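Local coordinates for protein putative TetR-family transcriptional regulator (Syntrophomonas wolfei subsp. wolfei, PDB 3LWJ) that probably binds DNA through a helix-turn-helix motif and regulates transcription, at residues A68-I71 / I72-S76; F89-T92 / K93-T96; A176-K179 / E180-I183. All coordinates share one frame; numbering follows the deposited sequence.

How the interactions relate
The three contacts come in chain order, two within helices and the third at the start of one, all outside the predicted DNA-binding helix-turn-helix motif, in the all-helical part that serves in TetR-family proteins for effector binding and dimerisation. Interaction 1 lies on helix 56-79 and interaction 2 on the next helix, 85-102; their centres are about 11 Å apart and they pack directly, Ile75 CG2 lying 3.5 Å from Thr92 CG2. Interaction 3 starts helix 179-195. Its centre is about 15 Å from that of interaction 2 and about 22 Å from that of interaction 1. Helix 85-102 is thus the shared middle element: interaction 1 packs on it, and residues of interaction 3 touch it at Met97 and Glu98.

Interaction 1: residues A68-I71 / I72-S76; sequences AKQI and ISSIS
The carbonyl group of Lys69 is met from opposite faces of its plane by two donors of Ser73, the backbone N at 3.0 Å and the side-chain OG at 2.9 Å from Lys69 O. Gln70 O is treated likewise by Ser74, whose N approaches from one face and whose OG, in one of two deposited conformers and so less certainly, comes from the other. Ser76 OG repeats the pattern on Ile72 O. Serine suits such sites in a helix because its short hydroxyl can bend back to the carbonyl four residues earlier. In Ser73 it does so with OG set between the backbone N and the carbonyl carbon (chi1 65°). With an alanine here, Lys69 O would probably keep the amide bond but lose its second donor. On another side of the helix, Ile71 and Ile75 lie side by side and point the same way, Ile71 CG2 approaching Ile75 CD1 at 4.2 Å; their branched apolar chains suit a buried face. Ordinary alpha-helical bonds run beneath, such as Ile75 N to Ile71 O. Helix 56-79 is flanked here by two others: Ile71 packs on Val99 and Ile75 on Thr92 of helix 85-102, while Gln70 OE1 accepts a hydrogen bond from Asn103 ND2. Helix 118-144 brings Phe134 against Ile75 and Ser76, and Arg130 against Ala68 and Lys69.

Interaction 2: residues F89-T92 / K93-T96; sequences FIET and KRLT. With EDO (1,2-ethanediol), chain B.
Between Phe89 and Lys93 the regular helical bond is missing: Lys93 N lies 4.0 Å from Phe89 O and donates instead to Ile90 O, from above that carbonyl's plane, whereas two residues on Leu95 N meets Glu91 O almost straight. The side chain of Lys93 takes the vacant place. Bent at chi2 (-52°) and again at chi4, it folds back along the helix and sets NZ 2.7 Å from Phe89 O, in the carbonyl plane and on a lone pair. The same NZ lies 2.9 Å from Thr92 OG1, which also bonds to Arg88 O, and makes a weak bond to O2 of a bound 1,2-ethanediol. A lysine suits this buried spot because its long chain carries an ammonium group that can serve several oxygens; Glu164 of helix 153-173 packs nearby and would probably help to balance the charge. On a different side of the turn, Glu91 and Arg94 form an i to i+3 salt bridge on helix 85-102, within the all-helical TetR-type fold. Arg94 grips side-on, NE to Glu91 OE1 at 3.1 Å and NH2 to Glu91 OE2 at 2.8 Å, and the carboxylate and guanidinium planes are only 23° apart. Thr96 OG1 and N reach Thr92 O from opposite faces of its plane, each at 2.9 Å. Phe89 stacks edge-to-face with Phe148 and packs on Leu197 of the second subunit.

Interaction 3: residues A176-K179 / E180-I183; sequences AITK and EEMI
Thr178 and Glu181 form a capping box that opens helix 179-195: each side chain takes a backbone N-H of the other residue. Thr178, at the N-cap, holds OG1 between its own backbone N and carbonyl carbon (chi1 60°), which turns the hydroxyl toward the first turn, where it accepts from Glu181 N at 3.1 Å. Threonine suits an N-cap because its short side chain can replace the carbonyl that a helix start lacks. In return the Glu181 chain, with CG beside its backbone N and extended beyond, runs back under the turn to place OE1 2.8 Å from Thr178 N. That bond meets the anti side of OE1, 32° out of the carboxylate plane. A glutamate is apt at this third helical position, being just long enough to reach the cap; its negative charge would also probably be stabilised by the positive end of the helix dipole. Outside the box, Ile177 and Met182 (built as selenomethionine) make the contact of a hydrophobic staple, the residue before the cap touching the fourth of the helix. Their side chains cross at about a right angle, Ile177 CD1 resting 3.7 Å from Met182 CB; apolar residues are suited here because Met182 also faces Trp171 of helix 153-173 and Met97 of helix 85-102. Lys179 runs alongside Ile183 to a salt bridge between its NZ and Glu98 OE1, and on the way its CE passes 3.9 Å from Ile183 CD1.

Interaction 1: residues A68-I71 / I72-S76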
loop_
_atom_site.group_PDB
_atom_site.type_symbol
_atom_site.label_atom_id
_atom_site.label_comp_id
_atom_site.label_asym_id
_atom_site.label_seq_id
_atom_site.Cartn_x
_atom_site.Cartn_y
_atom_site.Cartn_z
ATOM N N ALA A 68 15.272 -3.612 7.482
ATOM C CA ALA A 68 14.986 -5.016 7.105
ATOM C C ALA A 68 15.726 -5.965 8.036
ATOM O O ALA A 68 15.195 -6.974 8.461
ATOM C CB ALA A 68 15.406 -5.299 5.622
ATOM N N LYS A 69 16.970 -5.629 8.322
ATOM C CA LYS A 69 17.812 -6.451 9.131
ATOM C C LYS A 69 17.251 -6.588 10.553
ATOM O O LYS A 69 17.288 -7.670 11.143
ATOM C CB LYS A 69 19.228 -5.873 9.168
ATOM C CG LYS A 69 20.198 -6.793 9.854
ATOM C CD LYS A 69 21.601 -6.237 9.940
ATOM C CE LYS A 69 22.494 -7.280 10.607
ATOM N NZ LYS A 69 23.814 -6.725 10.934
ATOM N N GLN A 70 16.753 -5.491 11.100
ATOM C CA GLN A 70 16.164 -5.504 12.447
ATOM C C GLN A 70 14.832 -6.304 12.511
ATOM O O GLN A 70 14.601 -7.073 13.458
ATOM C CB GLN A 70 15.974 -4.067 12.923
ATOM C CG GLN A 70 15.535 -3.885 14.379
ATOM C CD GLN A 70 15.150 -2.430 14.669
ATOM O OE1 GLN A 70 15.455 -1.528 13.871
ATOM N NE2 GLN A 70 14.455 -2.202 15.791
ATOM N N ILE A 71 13.985 -6.144 11.486
ATOM C CA ILE A 71 12.749 -6.932 11.335
ATOM C C ILE A 71 13.081 -8.445 11.256
ATOM O O ILE A 71 12.544 -9.256 12.022
ATOM C CB ILE A 71 11.941 -6.485 10.054
ATOM C CG1 ILE A 71 11.449 -5.026 10.188
ATOM C CG2 ILE A 71 10.754 -7.418 9.777
ATOM C CD1 ILE A 71 10.836 -4.452 8.899
ATOM N N ILE A 72 13.991 -8.805 10.353
ATOM C CA ILE A 72 14.304 -10.218 10.097
ATOM C C ILE A 72 14.981 -10.892 11.292
ATOM O O ILE A 72 14.700 -12.038 11.572
ATOM C CB ILE A 72 15.161 -10.393 8.805
ATOM C CG1 ILE A 72 14.336 -9.972 7.580
ATOM C CG2 ILE A 72 15.717 -11.866 8.647
ATOM C CD1 ILE A 72 15.150 -9.999 6.320
ATOM N N SER A 73 15.846 -10.169 11.996
ATOM C CA SER A 73 16.556 -10.725 13.167
ATOM C C SER A 73 15.662 -10.826 14.412
ATOM O O SER A 73 15.774 -11.786 15.191
ATOM C CB SER A 73 17.832 -9.933 13.485
ATOM O OG SER A 73 17.524 -8.615 13.883
ATOM N N SER A 74 14.757 -9.883 14.601
ATOM C CA SER A 74 13.774 -10.012 15.680
ATOM C C SER A 74 12.928 -11.282 15.515
ATOM O O SER A 74 12.715 -12.025 16.459
ATOM C CB SER A 74 12.870 -8.789 15.715
ATOM O OG SER A 74 13.648 -7.623 15.892
ATOM N N ILE A 75 12.460 -11.529 14.299
ATOM C CA ILE A 75 11.637 -12.693 14.005
ATOM C C ILE A 75 12.479 -13.984 14.196
ATOM O O ILE A 75 12.062 -14.936 14.889
ATOM C CB ILE A 75 11.079 -12.608 12.569
ATOM C CG1 ILE A 75 10.073 -11.440 12.447
ATOM C CG2 ILE A 75 10.363 -13.898 12.166
ATOM C CD1 ILE A 75 9.552 -11.192 11.031
ATOM N N SER A 76 13.663 -13.997 13.587
ATOM C CA SER A 76 14.582 -15.164 13.658
ATOM C C SER A 76 14.989 -15.495 15.084
ATOM O O SER A 76 15.060 -16.666 15.459
ATOM C CB SER A 76 15.828 -14.927 12.799
ATOM O OG SER A 76 15.444 -14.614 11.479
#

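Interaction 2: residues F89-T92 / K93-T96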
loop_
_atom_site.group_PDB
_atom_site.type_symbol
_atom_site.label_atom_id
_atom_site.label_comp_id
_atom_site.label_asym_id
_atom_site.label_seq_id
_atom_site.Cartn_x
_atom_site.Cartn_y
_atom_site.Cartn_z
ATOM N N PHE A 89 3.095 -17.393 13.370
ATOM C CA PHE A 89 2.401 -16.702 12.285
ATOM C C PHE A 89 1.774 -15.414 12.779
ATOM O O PHE A 89 1.937 -14.359 12.169
ATOM C CB PHE A 89 1.326 -17.625 11.690
ATOM C CG PHE A 89 0.685 -17.102 10.447
ATOM C CD1 PHE A 89 1.420 -16.965 9.284
ATOM C CD2 PHE A 89 -0.658 -16.738 10.443
ATOM C CE1 PHE A 89 0.846 -16.471 8.146
ATOM C CE2 PHE A 89 -1.245 -16.256 9.283
ATOM C CZ PHE A 89 -0.487 -16.121 8.136
ATOM N N ILE A 90 1.085 -15.503 13.900
ATOM C CA ILE A 90 0.468 -14.337 14.497
ATOM C C ILE A 90 1.478 -13.417 15.125
ATOM O O ILE A 90 1.511 -12.220 14.804
ATOM C CB ILE A 90 -0.545 -14.693 15.572
ATOM C CG1 ILE A 90 -1.601 -15.632 14.995
ATOM C CG2 ILE A 90 -1.166 -13.448 16.078
ATOM C CD1 ILE A 90 -2.229 -15.153 13.668
ATOM N N GLU A 91 2.264 -13.941 16.065
ATOM C CA GLU A 91 3.097 -13.065 16.879
ATOM C C GLU A 91 4.166 -12.373 16.082
ATOM O O GLU A 91 4.579 -11.273 16.470
ATOM C CB GLU A 91 3.799 -13.805 18.024
ATOM C CG GLU A 91 3.055 -13.862 19.292
ATOM C CD GLU A 91 2.478 -12.541 19.753
ATOM O OE1 GLU A 91 3.218 -11.549 19.982
ATOM O OE2 GLU A 91 1.248 -12.538 19.915
ATOM N N THR A 92 4.657 -13.002 15.006
ATOM C CA THR A 92 5.665 -12.319 14.195
ATOM C C THR A 92 5.099 -11.010 13.576
ATOM O O THR A 92 5.838 -10.075 13.343
ATOM C CB THR A 92 6.298 -13.188 13.100
ATOM O OG1 THR A 92 5.287 -13.874 12.323
ATOM C CG2 THR A 92 7.270 -14.216 13.731
ATOM N N LYS A 93 3.790 -10.961 13.356
ATOM C CA LYS A 93 3.184 -9.757 12.765
ATOM C C LYS A 93 3.191 -8.657 13.825
ATOM O O LYS A 93 3.614 -7.546 13.563
ATOM C CB LYS A 93 1.787 -10.059 12.245
ATOM C CG LYS A 93 1.691 -11.229 11.286
ATOM C CD LYS A 93 2.653 -11.139 10.130
ATOM C CE LYS A 93 2.678 -12.445 9.384
ATOM N NZ LYS A 93 3.471 -13.518 10.068
ATOM N N ARG A 94 2.834 -8.995 15.061
ATOM C CA ARG A 94 2.987 -8.029 16.138
ATOM C C ARG A 94 4.440 -7.541 16.288
ATOM O O ARG A 94 4.686 -6.328 16.338
ATOM C CB ARG A 94 2.446 -8.563 17.456
ATOM C CG ARG A 94 2.851 -7.719 18.617
ATOM C CD ARG A 94 1.901 -7.778 19.821
ATOM N NE ARG A 94 1.294 -9.078 20.078
ATOM C CZ ARG A 94 0.032 -9.248 20.458
ATOM N NH1 ARG A 94 -0.759 -8.188 20.606
ATOM N NH2 ARG A 94 -0.443 -10.479 20.699
ATOM N N LEU A 95 5.397 -8.468 16.349
ATOM C CA LEU A 95 6.810 -8.076 16.359
ATOM C C LEU A 95 7.152 -7.112 15.263
ATOM O O LEU A 95 7.839 -6.128 15.524
ATOM C CB LEU A 95 7.774 -9.265 16.192
ATOM C CG LEU A 95 8.135 -10.030 17.428
ATOM C CD1 LEU A 95 9.108 -11.147 17.057
ATOM C CD2 LEU A 95 8.694 -9.088 18.509
ATOM N N THR A 96 6.730 -7.408 14.026
ATOM C CA THR A 96 7.088 -6.552 12.912
ATOM C C THR A 96 6.500 -5.178 13.144
ATOM O O THR A 96 7.177 -4.173 12.951
ATOM C CB THR A 96 6.575 -7.085 11.554
ATOM O OG1 THR A 96 7.121 -8.379 11.309
ATOM C CG2 THR A 96 6.947 -6.129 10.445
HETATM C C1 EDO B . 6.809 -14.714 7.452
HETATM O O1 EDO B . 7.597 -14.515 8.655
HETATM C C2 EDO B . 5.283 -14.587 7.506
HETATM O O2 EDO B . 4.613 -15.554 8.337
#

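Interaction 3: residues A176-K179 / E180-I183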
loop_
_atom_site.group_PDB
_atom_site.type_symbol
_atom_site.label_atom_id
_atom_site.label_comp_id
_atom_site.label_asym_id
_atom_site.label_seq_id
_atom_site.Cartn_x
_atom_site.Cartn_y
_atom_site.Cartn_z
ATOM N N ALA A 176 -5.213 8.270 11.238
ATOM C CA ALA A 176 -6.643 7.888 11.227
ATOM C C ALA A 176 -6.931 6.739 12.213
ATOM O O ALA A 176 -8.066 6.522 12.606
ATOM C CB ALA A 176 -7.076 7.499 9.784
ATOM N N ILE A 177 -5.890 6.027 12.640
ATOM C CA ILE A 177 -6.032 4.966 13.604
ATOM C C ILE A 177 -4.913 5.087 14.642
ATOM O O ILE A 177 -3.906 5.705 14.380
ATOM C CB ILE A 177 -5.968 3.549 12.944
ATOM C CG1 ILE A 177 -4.647 3.325 12.172
ATOM C CG2 ILE A 177 -7.145 3.314 11.997
ATOM C CD1 ILE A 177 -4.491 1.884 11.576
ATOM N N THR A 178 -5.090 4.464 15.802
ATOM C CA THR A 178 -4.041 4.426 16.806
ATOM C C THR A 178 -3.087 3.259 16.528
ATOM O O THR A 178 -3.407 2.323 15.779
ATOM C CB THR A 178 -4.624 4.284 18.213
ATOM O OG1 THR A 178 -5.377 3.069 18.304
ATOM C CG2 THR A 178 -5.537 5.484 18.557
ATOM N N LYS A 179 -1.907 3.345 17.114
ATOM C CA LYS A 179 -0.925 2.262 17.106
ATOM C C LYS A 179 -1.607 0.956 17.490
ATOM O O LYS A 179 -1.387 -0.088 16.871
ATOM C CB LYS A 179 0.218 2.587 18.085
ATOM C CG LYS A 179 1.330 1.538 18.104
ATOM C CD LYS A 179 2.401 1.810 19.166
ATOM C CE LYS A 179 2.903 0.509 19.786
ATOM N NZ LYS A 179 4.344 0.540 20.141
ATOM N N GLU A 180 -2.421 1.015 18.538
ATOM C CA GLU A 180 -3.138 -0.156 19.014
ATOM C C GLU A 180 -4.116 -0.736 17.980
ATOM O O GLU A 180 -4.170 -1.945 17.750
ATOM C CB GLU A 180 -3.930 0.215 20.267
ATOM C CG GLU A 180 -4.646 -0.983 20.875
ATOM C CD GLU A 180 -3.653 -2.074 21.239
ATOM O OE1 GLU A 180 -2.794 -1.797 22.112
ATOM O OE2 GLU A 180 -3.706 -3.180 20.637
ATOM N N GLU A 181 -4.925 0.144 17.402
ATOM C CA GLU A 181 -5.851 -0.218 16.345
ATOM C C GLU A 181 -5.127 -0.820 15.156
ATOM O O GLU A 181 -5.639 -1.733 14.542
ATOM C CB GLU A 181 -6.660 1.003 15.912
ATOM C CG GLU A 181 -7.700 1.389 16.940
ATOM C CD GLU A 181 -8.312 2.755 16.683
ATOM O OE1 GLU A 181 -7.743 3.599 15.942
ATOM O OE2 GLU A 181 -9.395 2.974 17.219
HETATM N N MSE A 182 -3.924 -0.333 14.853
HETATM C CA MSE A 182 -3.147 -0.850 13.732
HETATM C C MSE A 182 -2.668 -2.244 14.028
HETATM O O MSE A 182 -2.765 -3.138 13.201
HETATM C CB MSE A 182 -1.943 0.038 13.471
HETATM C CG MSE A 182 -0.868 -0.554 12.577
HETATM SE SE MSE A 182 0.793 0.531 12.554
HETATM C CE MSE A 182 1.459 0.164 14.342
ATOM N N ILE A 183 -2.165 -2.434 15.241
ATOM C CA ILE A 183 -1.675 -3.737 15.645
ATOM C C ILE A 183 -2.859 -4.724 15.625
ATOM O O ILE A 183 -2.762 -5.796 14.985
ATOM C CB ILE A 183 -0.963 -3.675 17.017
ATOM C CG1 ILE A 183 0.330 -2.855 16.885
ATOM C CG2 ILE A 183 -0.669 -5.080 17.543
ATOM C CD1 ILE A 183 0.993 -2.485 18.265
#